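Local coordinates for putative glycosyl hydrolase (PDB 3K11) that probably hydrolyses glycosidic bonds in sugar substrates, as a member of glycosyl hydrolase family 88 from a gut Bacteroides, at the interface of chains A and B. Numbering follows the deposited sequence. Chains: chain A/B, Putative glycosyl hydrolase.

Contact 1: the interface of chains A and B. Residues chain A 194-195; chain B 348, 422, 427-429, 442.
Where A:Pro194 and A:Gln195 meet B:Tyr429 and B:Gln427, the backbone of A:Pro194 follows a cis peptide bond, A:Gln195 has an extended backbone, and both the proline carbonyl and the glutamine side chain point into chain B. The phenol hydroxyl OH of B:Tyr429 donates to A:Pro194 O at 2.5 Å, a short bond lying in the carbonyl plane on a lone pair, and the oxygen sits at the edge of the tyrosine ring. That hydroxyl also accepts a bond from within its own chain: the amide ND2 of B:Asn422 donates to B:Tyr429 OH at 2.9 Å, so the phenol relays between an asparagine of its own chain and a carbonyl of the other.

The glutamine shows how one amide can grip both backbone and side chain. A:Gln195 NE2 gives a nearly straight bond to the side-chain carbonyl OE1 of B:Gln427 at 3.1 Å, within the plane of its own amide. A second bond runs from A:Gln195 NE2 to B:Tyr428 O at 2.9 Å, reached from above that carbonyl plane. A bend at chi2 (-71°) turns the A:Gln195 amide towards these two acceptors. B:Ile348 comes from the opposite direction, its CD1 lying 3.7 Å from A:Gln195 CD, while the B:Tyr429 ring, only 30° from the amide plane, packs on it through CE1. Beside this, A:Pro194 CB and CG rest against the B:Gln427 amide.

The patch thus fastens a loop of one copy to the C-terminal region of another and to the start of its helix 347-362; whether this pairing forms in solution the structure alone does not show.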
# COMPACT_ATOMS: atom_id res chain seq x y z
N PRO A 194 16.52 7.26 22.65
CA PRO A 194 17.54 6.19 22.75
C PRO A 194 18.91 6.56 22.22
O PRO A 194 19.83 5.73 22.28
CB PRO A 194 16.92 5.06 21.93
CG PRO A 194 16.14 5.77 20.88
CD PRO A 194 15.53 6.96 21.59
N GLN A 195 19.04 7.77 21.67
CA GLN A 195 20.25 8.26 21.07
C GLN A 195 20.38 9.72 21.50
O GLN A 195 19.40 10.35 21.93
CB GLN A 195 20.20 8.22 19.55
CG GLN A 195 20.02 6.81 18.93
CD GLN A 195 21.26 5.91 19.04
OE1 GLN A 195 22.37 6.37 19.35
NE2 GLN A 195 21.06 4.59 18.77
N ILE B 348 22.86 4.09 13.01
CA ILE B 348 21.71 4.21 13.91
C ILE B 348 20.43 3.92 13.10
O ILE B 348 19.51 3.17 13.52
CB ILE B 348 21.62 5.62 14.56
CG1 ILE B 348 22.74 5.84 15.58
CG2 ILE B 348 20.26 5.78 15.24
CD1 ILE B 348 22.93 7.31 16.06
N ASN B 422 17.15 -1.12 23.96
CA ASN B 422 16.79 0.09 24.69
C ASN B 422 15.29 0.26 24.55
O ASN B 422 14.79 0.40 23.45
CB ASN B 422 17.56 1.29 24.13
CG ASN B 422 17.47 2.49 25.02
OD1 ASN B 422 16.54 2.62 25.82
ND2 ASN B 422 18.43 3.39 24.88
N GLN B 427 18.83 -0.98 19.27
CA GLN B 427 19.47 0.28 18.92
C GLN B 427 20.95 0.08 18.69
O GLN B 427 21.59 -0.68 19.39
CB GLN B 427 19.23 1.33 20.00
CG GLN B 427 17.77 1.80 20.06
CD GLN B 427 17.38 2.75 18.93
OE1 GLN B 427 18.25 3.34 18.29
NE2 GLN B 427 16.07 2.99 18.74
N TYR B 428 21.48 0.78 17.68
CA TYR B 428 22.90 0.70 17.36
C TYR B 428 23.69 1.81 18.01
O TYR B 428 23.35 2.99 17.85
CB TYR B 428 23.12 0.67 15.83
CG TYR B 428 23.20 -0.75 15.32
CD1 TYR B 428 22.14 -1.64 15.49
CD2 TYR B 428 24.35 -1.24 14.72
CE1 TYR B 428 22.24 -2.96 15.08
CE2 TYR B 428 24.45 -2.55 14.30
CZ TYR B 428 23.38 -3.44 14.50
OH TYR B 428 23.46 -4.78 14.07
N TYR B 429 24.78 1.45 18.69
CA TYR B 429 25.65 2.41 19.37
C TYR B 429 27.07 2.22 18.84
O TYR B 429 27.52 1.12 18.66
CB TYR B 429 25.60 2.21 20.91
CG TYR B 429 24.20 2.48 21.42
CD1 TYR B 429 23.74 3.78 21.61
CD2 TYR B 429 23.32 1.44 21.66
CE1 TYR B 429 22.46 4.04 22.01
CE2 TYR B 429 22.03 1.70 22.07
CZ TYR B 429 21.59 2.99 22.23
OH TYR B 429 20.29 3.25 22.62
N VAL B 442 21.88 8.08 26.33
CA VAL B 442 23.30 8.06 26.00
C VAL B 442 24.00 9.21 26.78
O VAL B 442 23.57 10.39 26.73
CB VAL B 442 23.51 8.24 24.51
CG1 VAL B 442 24.98 8.26 24.15
CG2 VAL B 442 22.81 7.13 23.78

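Contact 2: the interface of chains A and B. Residues chain A 383-385; chain B 24, 307, 309, 352, 356.
Between A:Asp383 to A:Ala385 and the B:Tyr24, B:Gln307 and B:Leu356 side chains lies a mixed polar and apolar patch of an interface between two copies of one protein, related without exact two-fold symmetry; it helps join them in the deposited assembly, which may or may not be the biological one.

Its polar half is a phenol meeting a carboxylate. B:Tyr24 OH donates to A:Asp383 OD2 at 2.6 Å, taking the syn lone pair, on the side of the other oxygen. The two side chains approach from opposite directions with their planes 53° apart, and the carboxylate carbon CG of A:Asp383 lies at the ring edge, 3.7 Å from B:Tyr24 CE1. A chi1 of 73°, with CG between the backbone N and the carbonyl carbon, turns the A:Asp383 carboxylate towards the phenol. Water 1 adds a second tie to the same oxygen, 2.9 Å from A:Asp383 OD2 and 2.8 Å from B:Pro352 O, linking the acid to a helix carbonyl. A phenylalanine in place of B:Tyr24 would keep the ring but would probably leave the A:Asp383 carboxylate without its phenol donor, leaving the water bridge and the packing on B:Leu356.

The apolar half centres on B:Leu356, whose CD2 touches A:Ala385 CB at 3.6 Å and also faces A:Pro384 CD and A:Asp383 CB. Both of its methyls meet the alanine, so the small side chain is seated on the fork of the leucine. At the flank, the extended B:Gln307 crosses A:Pro384 at about a right angle, bringing its amide oxygen OE1 beside the proline CD.

In the fold, the chain A part is the start of helix 384-388 and the residue before it; chain B supplies one helix, 347-362, through B:Pro352 and B:Leu356, flanked by loops bearing B:Tyr24, B:Gln307 and B:Gly309.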
# COMPACT_ATOMS: atom_id res chain seq x y z
N ASP A 383 13.18 -0.31 13.30
CA ASP A 383 12.77 -1.51 12.53
C ASP A 383 11.26 -1.65 12.70
O ASP A 383 10.71 -1.19 13.69
CB ASP A 383 13.51 -2.78 12.98
CG ASP A 383 13.05 -3.30 14.33
OD1 ASP A 383 11.92 -3.88 14.38
OD2 ASP A 383 13.83 -3.20 15.31
N PRO A 384 10.59 -2.25 11.69
CA PRO A 384 9.14 -2.36 11.78
C PRO A 384 8.60 -3.41 12.72
O PRO A 384 7.49 -3.26 13.22
CB PRO A 384 8.72 -2.70 10.36
CG PRO A 384 9.93 -3.42 9.78
CD PRO A 384 11.13 -2.70 10.40
N ALA A 385 9.35 -4.48 12.96
CA ALA A 385 8.86 -5.54 13.87
C ALA A 385 8.48 -5.01 15.26
O ALA A 385 7.45 -5.38 15.80
CB ALA A 385 9.91 -6.69 13.96
N TYR B 24 13.65 -11.83 17.68
CA TYR B 24 13.85 -10.38 17.70
C TYR B 24 14.88 -10.08 18.78
O TYR B 24 15.01 -10.81 19.73
CB TYR B 24 12.54 -9.64 18.04
CG TYR B 24 12.70 -8.13 17.97
CD1 TYR B 24 12.57 -7.45 16.76
CD2 TYR B 24 13.08 -7.40 19.09
CE1 TYR B 24 12.81 -6.09 16.69
CE2 TYR B 24 13.28 -6.01 19.02
CZ TYR B 24 13.18 -5.38 17.82
OH TYR B 24 13.39 -4.04 17.73
N GLN B 307 10.41 -2.92 4.22
CA GLN B 307 10.63 -4.10 5.03
C GLN B 307 9.33 -4.44 5.77
O GLN B 307 8.69 -3.56 6.36
CB GLN B 307 11.72 -3.83 6.06
CG GLN B 307 12.16 -5.11 6.80
CD GLN B 307 13.29 -4.85 7.76
OE1 GLN B 307 13.38 -3.79 8.32
NE2 GLN B 307 14.15 -5.85 7.98
N GLY B 309 6.89 -6.33 8.69
CA GLY B 309 6.92 -6.56 10.11
C GLY B 309 7.57 -7.84 10.57
O GLY B 309 7.82 -8.01 11.75
N PRO B 352 19.47 -1.63 12.84
CA PRO B 352 18.32 -2.45 13.26
C PRO B 352 17.54 -3.11 12.13
O PRO B 352 16.94 -4.18 12.33
CB PRO B 352 17.47 -1.46 14.04
CG PRO B 352 18.44 -0.46 14.55
CD PRO B 352 19.34 -0.25 13.35
N LEU B 356 17.24 -7.14 12.14
CA LEU B 356 15.92 -7.76 12.05
C LEU B 356 15.89 -8.65 10.82
O LEU B 356 15.34 -9.78 10.84
CB LEU B 356 14.82 -6.71 11.93
CG LEU B 356 13.42 -7.25 11.68
CD1 LEU B 356 12.96 -8.22 12.82
CD2 LEU B 356 12.40 -6.14 11.43
O HOH W 1 16.10 -4.87 14.93

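Contact 1 and contact 2 illustrate how one helix can serve two neighbouring patches: their C-alpha centres are about 15 Å apart, and helix 347-362 of chain B enters both, near its start in contact 1 and further along in contact 2. On chain A the contributing stretches are far apart in sequence, a loop in contact 1 and the start of helix 384-388 with the residue before it in contact 2. Because the interface is not an exact two-fold, the two copies contribute different surfaces; two patches side by side would probably limit rocking of one copy against the other.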